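Local coordinates for 4-aminobutyrate transaminase (Acinetobacter baumannii, PDB 6WOP), which probably catalyses the pyridoxal-phosphate-dependent transfer of the amino group of 4-aminobutyrate to 2-oxoglutarate, at residues Arg97-Gly102 with Lys251-Asn256; Phe215-Ala220 with Arg351-Met356; Gly234-Ala239 with Ala262-Met267. One frame throughout, in Å; residues are numbered along the deposited sequence.

Contact 1: residues Arg97-Gly102 with Lys251-Asn256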
loop_
_atom_site.group_PDB
_atom_site.type_symbol
_atom_site.label_atom_id
_atom_site.label_comp_id
_atom_site.label_asym_id
_atom_site.label_seq_id
_atom_site.Cartn_x
_atom_site.Cartn_y
_atom_site.Cartn_z
ATOM N N ARG A 97 -21.856 6.309 -30.571
ATOM C CA ARG A 97 -22.912 6.783 -29.693
ATOM C C ARG A 97 -22.436 7.431 -28.396
ATOM O O ARG A 97 -23.212 8.173 -27.762
ATOM C CB ARG A 97 -23.796 5.601 -29.355
ATOM C CG ARG A 97 -24.604 5.120 -30.563
ATOM C CD ARG A 97 -25.233 3.713 -30.321
ATOM N NE ARG A 97 -26.194 3.355 -31.392
ATOM C CZ ARG A 97 -25.809 3.033 -32.635
ATOM N NH1 ARG A 97 -24.498 2.979 -32.927
ATOM N NH2 ARG A 97 -26.714 2.763 -33.603
ATOM N N ALA A 98 -21.225 7.166 -27.980
ATOM C CA ALA A 98 -20.791 7.554 -26.627
ATOM C C ALA A 98 -20.463 9.040 -26.584
ATOM O O ALA A 98 -19.906 9.575 -27.537
ATOM C CB ALA A 98 -19.542 6.776 -26.222
ATOM N N PRO A 99 -20.759 9.717 -25.485
ATOM C CA PRO A 99 -20.441 11.161 -25.407
ATOM C C PRO A 99 -18.980 11.415 -25.018
ATOM O O PRO A 99 -18.640 11.715 -23.883
ATOM C CB PRO A 99 -21.417 11.671 -24.336
ATOM C CG PRO A 99 -21.775 10.453 -23.516
ATOM C CD PRO A 99 -21.727 9.264 -24.457
ATOM N N ILE A 100 -18.105 11.352 -26.009
ATOM C CA ILE A 100 -16.651 11.445 -25.866
ATOM C C ILE A 100 -16.204 12.559 -26.807
ATOM O O ILE A 100 -16.666 12.631 -27.947
ATOM C CB ILE A 100 -15.943 10.114 -26.237
ATOM C CG1 ILE A 100 -16.279 8.983 -25.221
ATOM C CG2 ILE A 100 -14.372 10.336 -26.442
ATOM C CD1 ILE A 100 -15.802 9.337 -23.763
ATOM N N ALA A 101 -15.293 13.393 -26.352
ATOM C CA ALA A 101 -14.798 14.490 -27.178
ATOM C C ALA A 101 -13.725 13.965 -28.132
ATOM O O ALA A 101 -12.679 13.475 -27.685
ATOM C CB ALA A 101 -14.243 15.611 -26.291
ATOM N N GLY A 102 -13.972 14.101 -29.446
ATOM C CA GLY A 102 -13.013 13.681 -30.447
ATOM C C GLY A 102 -13.193 12.198 -30.714
ATOM O O GLY A 102 -14.131 11.610 -30.195
ATOM N N LYS A 251 -31.965 8.713 -21.872
ATOM C CA LYS A 251 -31.047 8.877 -22.998
ATOM C C LYS A 251 -30.123 7.680 -22.915
ATOM O O LYS A 251 -30.144 6.963 -21.916
ATOM C CB LYS A 251 -30.262 10.208 -22.951
ATOM C CG LYS A 251 -31.193 11.472 -23.052
ATOM C CD LYS A 251 -30.328 12.756 -23.044
ATOM C CE LYS A 251 -31.135 14.018 -23.190
ATOM N NZ LYS A 251 -31.873 13.973 -24.485
ATOM N N LEU A 252 -29.312 7.429 -23.950
ATOM C CA LEU A 252 -28.595 6.152 -23.947
ATOM C C LEU A 252 -27.663 6.065 -22.745
ATOM O O LEU A 252 -27.681 5.083 -21.980
ATOM C CB LEU A 252 -27.837 5.983 -25.242
ATOM C CG LEU A 252 -27.176 4.614 -25.453
ATOM C CD1 LEU A 252 -28.250 3.507 -25.480
ATOM C CD2 LEU A 252 -26.348 4.635 -26.731
ATOM N N PHE A 253 -26.880 7.124 -22.516
ATOM C CA PHE A 253 -25.994 7.264 -21.353
ATOM C C PHE A 253 -26.513 8.390 -20.464
ATOM O O PHE A 253 -26.965 9.420 -20.968
ATOM C CB PHE A 253 -24.581 7.643 -21.776
ATOM C CG PHE A 253 -23.859 6.517 -22.506
ATOM C CD1 PHE A 253 -23.255 5.511 -21.796
ATOM C CD2 PHE A 253 -23.849 6.474 -23.886
ATOM C CE1 PHE A 253 -22.637 4.448 -22.465
ATOM C CE2 PHE A 253 -23.220 5.421 -24.558
ATOM C CZ PHE A 253 -22.615 4.423 -23.838
ATOM N N ALA A 254 -26.415 8.228 -19.146
ATOM C CA ALA A 254 -26.789 9.358 -18.290
ATOM C C ALA A 254 -25.964 10.596 -18.635
ATOM O O ALA A 254 -26.452 11.718 -18.534
ATOM C CB ALA A 254 -26.570 8.977 -16.829
ATOM N N MET A 255 -24.713 10.409 -19.054
ATOM C CA MET A 255 -23.857 11.555 -19.376
ATOM C C MET A 255 -24.409 12.309 -20.570
ATOM O O MET A 255 -24.065 13.476 -20.783
ATOM C CB MET A 255 -22.435 11.063 -19.674
ATOM C CG MET A 255 -21.618 10.612 -18.469
ATOM S SD MET A 255 -21.471 11.929 -17.232
ATOM C CE MET A 255 -20.552 13.146 -18.200
ATOM N N ASN A 256 -25.321 11.685 -21.344
ATOM C CA ASN A 256 -25.924 12.423 -22.456
ATOM C C ASN A 256 -26.804 13.559 -22.007
ATOM O O ASN A 256 -27.148 14.403 -22.836
ATOM C CB ASN A 256 -26.767 11.516 -23.354
ATOM C CG ASN A 256 -25.900 10.665 -24.268
ATOM O OD1 ASN A 256 -26.065 9.449 -24.367
ATOM N ND2 ASN A 256 -25.036 11.332 -25.028
HETATM O O HOH W 1 -25.686 8.262 -27.059
HETATM O O HOH W 2 -23.491 11.048 -27.418
#

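Contact 2: residues Phe215-Ala220 with Arg351-Met356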
loop_
_atom_site.group_PDB
_atom_site.type_symbol
_atom_site.label_atom_id
_atom_site.label_comp_id
_atom_site.label_asym_id
_atom_site.label_seq_id
_atom_site.Cartn_x
_atom_site.Cartn_y
_atom_site.Cartn_z
ATOM N N PHE A 215 -29.637 6.167 -5.838
ATOM C CA PHE A 215 -30.122 6.896 -6.997
ATOM C C PHE A 215 -30.052 8.396 -6.759
ATOM O O PHE A 215 -31.060 9.085 -6.749
ATOM C CB PHE A 215 -31.564 6.477 -7.368
ATOM C CG PHE A 215 -31.652 5.145 -8.116
ATOM C CD1 PHE A 215 -30.677 4.222 -8.025
ATOM C CD2 PHE A 215 -32.793 4.834 -8.885
ATOM C CE1 PHE A 215 -30.738 3.016 -8.690
ATOM C CE2 PHE A 215 -32.860 3.604 -9.547
ATOM C CZ PHE A 215 -31.818 2.703 -9.438
ATOM N N ASN A 216 -28.829 8.876 -6.576
ATOM C CA ASN A 216 -28.508 10.281 -6.444
ATOM C C ASN A 216 -28.038 10.819 -7.792
ATOM O O ASN A 216 -26.970 10.399 -8.275
ATOM C CB ASN A 216 -27.378 10.404 -5.404
ATOM C CG ASN A 216 -27.793 9.752 -4.083
ATOM O OD1 ASN A 216 -28.921 9.971 -3.630
ATOM N ND2 ASN A 216 -26.940 8.910 -3.514
ATOM N N VAL A 217 -28.756 11.820 -8.326
ATOM C CA VAL A 217 -28.473 12.351 -9.668
ATOM C C VAL A 217 -27.488 13.506 -9.523
ATOM O O VAL A 217 -27.726 14.418 -8.734
ATOM C CB VAL A 217 -29.767 12.809 -10.375
ATOM C CG1 VAL A 217 -29.429 13.461 -11.671
ATOM C CG2 VAL A 217 -30.653 11.610 -10.628
ATOM N N VAL A 218 -26.382 13.456 -10.264
ATOM C CA VAL A 218 -25.328 14.484 -10.092
ATOM C C VAL A 218 -25.833 15.813 -10.634
ATOM O O VAL A 218 -26.407 15.850 -11.728
ATOM C CB VAL A 218 -24.019 14.062 -10.783
ATOM C CG1 VAL A 218 -24.087 14.088 -12.317
ATOM C CG2 VAL A 218 -22.862 14.979 -10.320
ATOM N N PRO A 219 -25.687 16.917 -9.908
ATOM C CA PRO A 219 -26.042 18.208 -10.500
ATOM C C PRO A 219 -25.092 18.569 -11.635
ATOM O O PRO A 219 -23.887 18.315 -11.548
ATOM C CB PRO A 219 -25.918 19.191 -9.322
ATOM C CG PRO A 219 -26.093 18.352 -8.088
ATOM C CD PRO A 219 -25.459 16.997 -8.446
ATOM N N ALA A 220 -25.649 19.172 -12.707
ATOM C CA ALA A 220 -24.811 19.640 -13.819
ATOM C C ALA A 220 -23.672 20.548 -13.331
ATOM O O ALA A 220 -22.546 20.472 -13.835
ATOM C CB ALA A 220 -25.642 20.405 -14.869
ATOM N N ARG A 351 -36.406 10.641 -6.021
ATOM C CA ARG A 351 -35.316 11.010 -6.918
ATOM C C ARG A 351 -35.532 10.337 -8.257
ATOM O O ARG A 351 -36.007 9.204 -8.302
ATOM C CB ARG A 351 -33.960 10.593 -6.358
ATOM C CG ARG A 351 -33.690 11.338 -5.035
ATOM C CD ARG A 351 -32.320 11.021 -4.461
ATOM N NE ARG A 351 -32.216 9.706 -3.802
ATOM C CZ ARG A 351 -32.521 9.449 -2.528
ATOM N NH1 ARG A 351 -33.007 10.408 -1.722
ATOM N NH2 ARG A 351 -32.349 8.214 -2.062
ATOM N N ALA A 352 -35.138 10.995 -9.344
ATOM C CA ALA A 352 -35.517 10.444 -10.652
ATOM C C ALA A 352 -34.653 11.039 -11.753
ATOM O O ALA A 352 -34.494 12.270 -11.839
ATOM C CB ALA A 352 -36.968 10.746 -10.956
ATOM N N LEU A 353 -34.116 10.180 -12.608
ATOM C CA LEU A 353 -33.693 10.620 -13.934
ATOM C C LEU A 353 -34.170 9.560 -14.920
ATOM O O LEU A 353 -33.731 8.414 -14.819
ATOM C CB LEU A 353 -32.179 10.804 -14.003
ATOM C CG LEU A 353 -31.750 11.425 -15.335
ATOM C CD1 LEU A 353 -32.283 12.817 -15.468
ATOM C CD2 LEU A 353 -30.219 11.397 -15.429
ATOM N N GLY A 354 -35.134 9.905 -15.792
ATOM C CA GLY A 354 -35.636 8.879 -16.705
ATOM C C GLY A 354 -36.357 7.811 -15.902
ATOM O O GLY A 354 -37.255 8.100 -15.100
ATOM N N SER A 355 -35.943 6.560 -16.100
ATOM C CA SER A 355 -36.506 5.502 -15.267
ATOM C C SER A 355 -35.457 4.930 -14.335
ATOM O O SER A 355 -35.633 3.834 -13.816
ATOM C CB SER A 355 -37.143 4.389 -16.124
ATOM O OG SER A 355 -38.501 4.739 -16.494
ATOM N N MET A 356 -34.488 5.776 -13.956
ATOM C CA MET A 356 -33.690 5.552 -12.759
ATOM C C MET A 356 -34.386 6.349 -11.656
ATOM O O MET A 356 -34.097 7.538 -11.453
ATOM C CB MET A 356 -32.241 5.983 -12.967
ATOM C CG MET A 356 -31.282 4.966 -12.479
ATOM S SD MET A 356 -29.624 5.312 -12.951
ATOM C CE MET A 356 -28.834 4.324 -11.712
#

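Contact 3: residues Gly234-Ala239 with Ala262-Met267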
loop_
_atom_site.group_PDB
_atom_site.type_symbol
_atom_site.label_atom_id
_atom_site.label_comp_id
_atom_site.label_asym_id
_atom_site.label_seq_id
_atom_site.Cartn_x
_atom_site.Cartn_y
_atom_site.Cartn_z
ATOM N N GLY A 234 -4.734 18.114 -15.133
ATOM C CA GLY A 234 -4.360 16.980 -15.948
ATOM C C GLY A 234 -4.915 15.667 -15.446
ATOM O O GLY A 234 -4.385 14.618 -15.794
ATOM N N ILE A 235 -5.973 15.694 -14.640
ATOM C CA ILE A 235 -6.586 14.477 -14.106
ATOM C C ILE A 235 -7.648 13.996 -15.108
ATOM O O ILE A 235 -8.346 14.833 -15.690
ATOM C CB ILE A 235 -7.221 14.772 -12.732
ATOM C CG1 ILE A 235 -6.144 15.266 -11.719
ATOM C CG2 ILE A 235 -7.990 13.522 -12.207
ATOM C CD1 ILE A 235 -6.735 15.917 -10.529
ATOM N N LEU A 236 -7.840 12.671 -15.261
ATOM C CA LEU A 236 -8.969 12.199 -16.074
ATOM C C LEU A 236 -10.298 12.122 -15.326
ATOM O O LEU A 236 -10.365 11.737 -14.159
ATOM C CB LEU A 236 -8.696 10.802 -16.646
ATOM C CG LEU A 236 -7.478 10.859 -17.582
ATOM C CD1 LEU A 236 -7.058 9.427 -17.919
ATOM C CD2 LEU A 236 -7.695 11.688 -18.915
ATOM N N LEU A 237 -11.404 12.372 -16.054
ATOM C CA LEU A 237 -12.724 12.254 -15.453
ATOM C C LEU A 237 -13.351 10.973 -15.986
ATOM O O LEU A 237 -13.437 10.809 -17.198
ATOM C CB LEU A 237 -13.581 13.461 -15.805
ATOM C CG LEU A 237 -15.030 13.465 -15.254
ATOM C CD1 LEU A 237 -15.036 13.408 -13.754
ATOM C CD2 LEU A 237 -15.767 14.785 -15.712
ATOM N N VAL A 238 -13.760 10.068 -15.096
ATOM C CA VAL A 238 -14.343 8.783 -15.502
ATOM C C VAL A 238 -15.798 8.743 -15.063
ATOM O O VAL A 238 -16.084 8.894 -13.876
ATOM C CB VAL A 238 -13.592 7.615 -14.870
ATOM C CG1 VAL A 238 -14.212 6.253 -15.358
ATOM C CG2 VAL A 238 -12.088 7.718 -15.254
ATOM N N ALA A 239 -16.715 8.497 -15.986
ATOM C CA ALA A 239 -18.131 8.311 -15.663
ATOM C C ALA A 239 -18.404 6.825 -15.562
ATOM O O ALA A 239 -18.223 6.116 -16.543
ATOM C CB ALA A 239 -19.016 8.908 -16.769
ATOM N N ALA A 262 -16.940 13.277 -20.070
ATOM C CA ALA A 262 -15.934 12.456 -19.398
ATOM C C ALA A 262 -14.890 11.977 -20.402
ATOM O O ALA A 262 -15.156 11.888 -21.611
ATOM C CB ALA A 262 -16.615 11.232 -18.776
ATOM N N ASP A 263 -13.686 11.661 -19.899
ATOM C CA ASP A 263 -12.642 11.151 -20.760
ATOM C C ASP A 263 -12.818 9.668 -21.032
ATOM O O ASP A 263 -12.371 9.182 -22.078
ATOM C CB ASP A 263 -11.267 11.344 -20.087
ATOM C CG ASP A 263 -10.956 12.799 -19.848
ATOM O OD1 ASP A 263 -10.556 13.450 -20.835
ATOM O OD2 ASP A 263 -11.109 13.285 -18.685
ATOM N N LEU A 264 -13.362 8.940 -20.045
ATOM C CA LEU A 264 -13.609 7.500 -20.071
ATOM C C LEU A 264 -15.007 7.203 -19.535
ATOM O O LEU A 264 -15.464 7.842 -18.571
ATOM C CB LEU A 264 -12.580 6.736 -19.209
ATOM C CG LEU A 264 -11.138 6.916 -19.641
ATOM C CD1 LEU A 264 -10.110 6.534 -18.562
ATOM C CD2 LEU A 264 -10.903 5.958 -20.875
ATOM N N ILE A 265 -15.691 6.214 -20.128
ATOM C CA ILE A 265 -17.005 5.800 -19.635
ATOM C C ILE A 265 -17.011 4.291 -19.477
ATOM O O ILE A 265 -16.598 3.572 -20.398
ATOM C CB ILE A 265 -18.134 6.250 -20.576
ATOM C CG1 ILE A 265 -18.154 7.768 -20.692
ATOM C CG2 ILE A 265 -19.466 5.736 -20.067
ATOM C CD1 ILE A 265 -19.128 8.298 -21.763
ATOM N N THR A 266 -17.533 3.791 -18.344
ATOM C CA THR A 266 -17.603 2.347 -18.206
ATOM C C THR A 266 -19.036 1.878 -18.435
ATOM O O THR A 266 -19.992 2.609 -18.149
ATOM C CB THR A 266 -17.137 1.898 -16.813
ATOM O OG1 THR A 266 -17.913 2.545 -15.799
ATOM C CG2 THR A 266 -15.667 2.257 -16.603
ATOM N N MET A 267 -19.176 0.629 -18.889
ATOM C CA MET A 267 -20.478 0.048 -19.242
ATOM C C MET A 267 -20.508 -1.398 -18.815
ATOM O O MET A 267 -19.502 -2.102 -18.914
ATOM C CB MET A 267 -20.715 0.049 -20.778
ATOM C CG MET A 267 -20.535 1.404 -21.422
ATOM S SD MET A 267 -20.353 1.234 -23.206
ATOM C CE MET A 267 -18.618 0.728 -23.393
#

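Contact 1: residues Arg97-Gly102 with Lys251-Asn256
P99 is the bump of this contact, its ring set into a hollow lined by F253, M255 and N256. CD of P99 lies 3.6 Å from CD2 of F253, CG touches CB of M255, and ND2 of N256 borders the ring, 3.7 Å from CB of P99. Proline suits the spot because its apolar ring is compact and rigid and it centres an inverse gamma turn. That turn lies between helix 85-97 and strand 104-109, while residues 251-256 belong to the connection between strands 236-240 and 264-267, so two loops of the sheet that holds these three strands in a fold-type I aminotransferase pack together here. The F253 ring reaches past proline to A98, where CE2 stands 3.8 Å from the alanine CA. Beside it, L252 holds CG anti to its backbone N (chi1 -173°), and its CD2 nestles against the aliphatic part of R97, 3.8 Å from CB, while the guanidinium forms a salt bridge with E317. N256 OD1 accepts the N-H of F253 (3.1 Å, 155°), which steadies the amide wall. Two waters bridge the polar side: both donate to R97 O, one also donating to N256 OD1, the other accepting from N256 ND2.

Contact 2: residues Phe215-Ala220 with Arg351-Met356
The apolar part of the contact is led by F215 and M356, whose side chains cross at about a right angle. CG of M356 sits over one face of the phenyl ring, offset toward the rim, in a CH-pi contact 3.9 Å from the centroid. The flexible, polarisable thioether chain then runs on beyond CG, with SD of M356 4.9 Å from the F215 centroid in a Met-aromatic contact. Further along, branched V217 lays CG2 3.8 Å from CB of L353.

The polar part gathers at R351. Its chain bends at chi3 (-77°), which brings NE to F215 O for a weak bond of 3.2 Å, the carbonyl oxygen lying at the guanidinium edge. N216 OD1 lies over a face of that group, too poorly angled for a hydrogen bond; the amide instead gives ND2 to Q210 OE1. R351 has stronger partners in E360 and D349, to which NH1 forms salt bridges.

Backbone bonding shapes both partners. L353 and M356 bond to each other twice, N to O each way, closing a type II' turn in which glycine at G354 suits the positive phi. F215 also has positive phi (57°), and with N216 faces Q210. The contact thus sets a G1 beta bulge of the short 209-210/216-217 pair against a tight beta hairpin joining strands 347-353 and 356-361.

Contact 3: residues Gly234-Ala239 with Ala262-Met267
V238 and L264 meet on one face of the sheet, CG2 of the valine 4.0 Å from CD1 of the leucine as the two side chains cross obliquely. L236 and T266 extend this same face, where helix 112-127 packs against both. On the other face A239 is the centre: its CB lies 3.9 Å from CB of A262 and 4.2 Å from CG1 of I265. Alanine suits both places, since the two methyls touch and M255 comes down close on A239. Beta-branched V238 and I265 are well suited to extended strands.

Between the faces runs the backbone bonding of two parallel neighbours, strands 236-240 and 264-267. A239 N gives a bond of 2.9 Å to L264 O, and A239 O receives T266 N at 3.0 Å. A239 thus bonds to the two residues flanking I265, as a parallel pair requires. Further toward the start of the strands, L237 O accepts D263 N at 2.8 Å and, more weakly, L264 N.

At the polar edge D263 takes over the role of a strand neighbour. With CG anti to its own carbonyl carbon (chi1 -62°), the carboxylate is directed toward L237, and OD2 accepts L237 N at 2.8 Å through the anti lone pair, in an almost straight bond (174°). The methyl CD2 of L236 lies 3.6 Å from CG of D263, so an apolar group lines the buried carboxylate. R227 forms a salt bridge with OD2 and R283 another with OD1. T266 OG1, at the far end, is hydrogen-bonded to D240.

An aspartate fits here because one short side chain can bond a backbone N-H and face two arginines at once; the buried group is probably kept ionised, its negative charge offset by the arginines where strand pairing begins.

Overall arrangement
Contacts 1 and 3 are neighbours, with centres about 11 Å apart, and they touch: CD1 of I100 lies 3.4 Å from O of A262. Contact 3 pairs two strands within the seven-stranded sheet that also holds 104-109, and contact 1 lays two of its connecting loops over one face. Contact 2 stands apart, its centre about 16 Å from that of contact 1 and 19 Å from that of contact 3. Along the chain contact 3 is nested between the segments of contact 2, while those of contact 1 alternate with both. Contacts 1 and 3 thus build up one sheet and its loops, while contact 2 brings the short 209-210/216-217 pair against the edge of the other seven-stranded sheet.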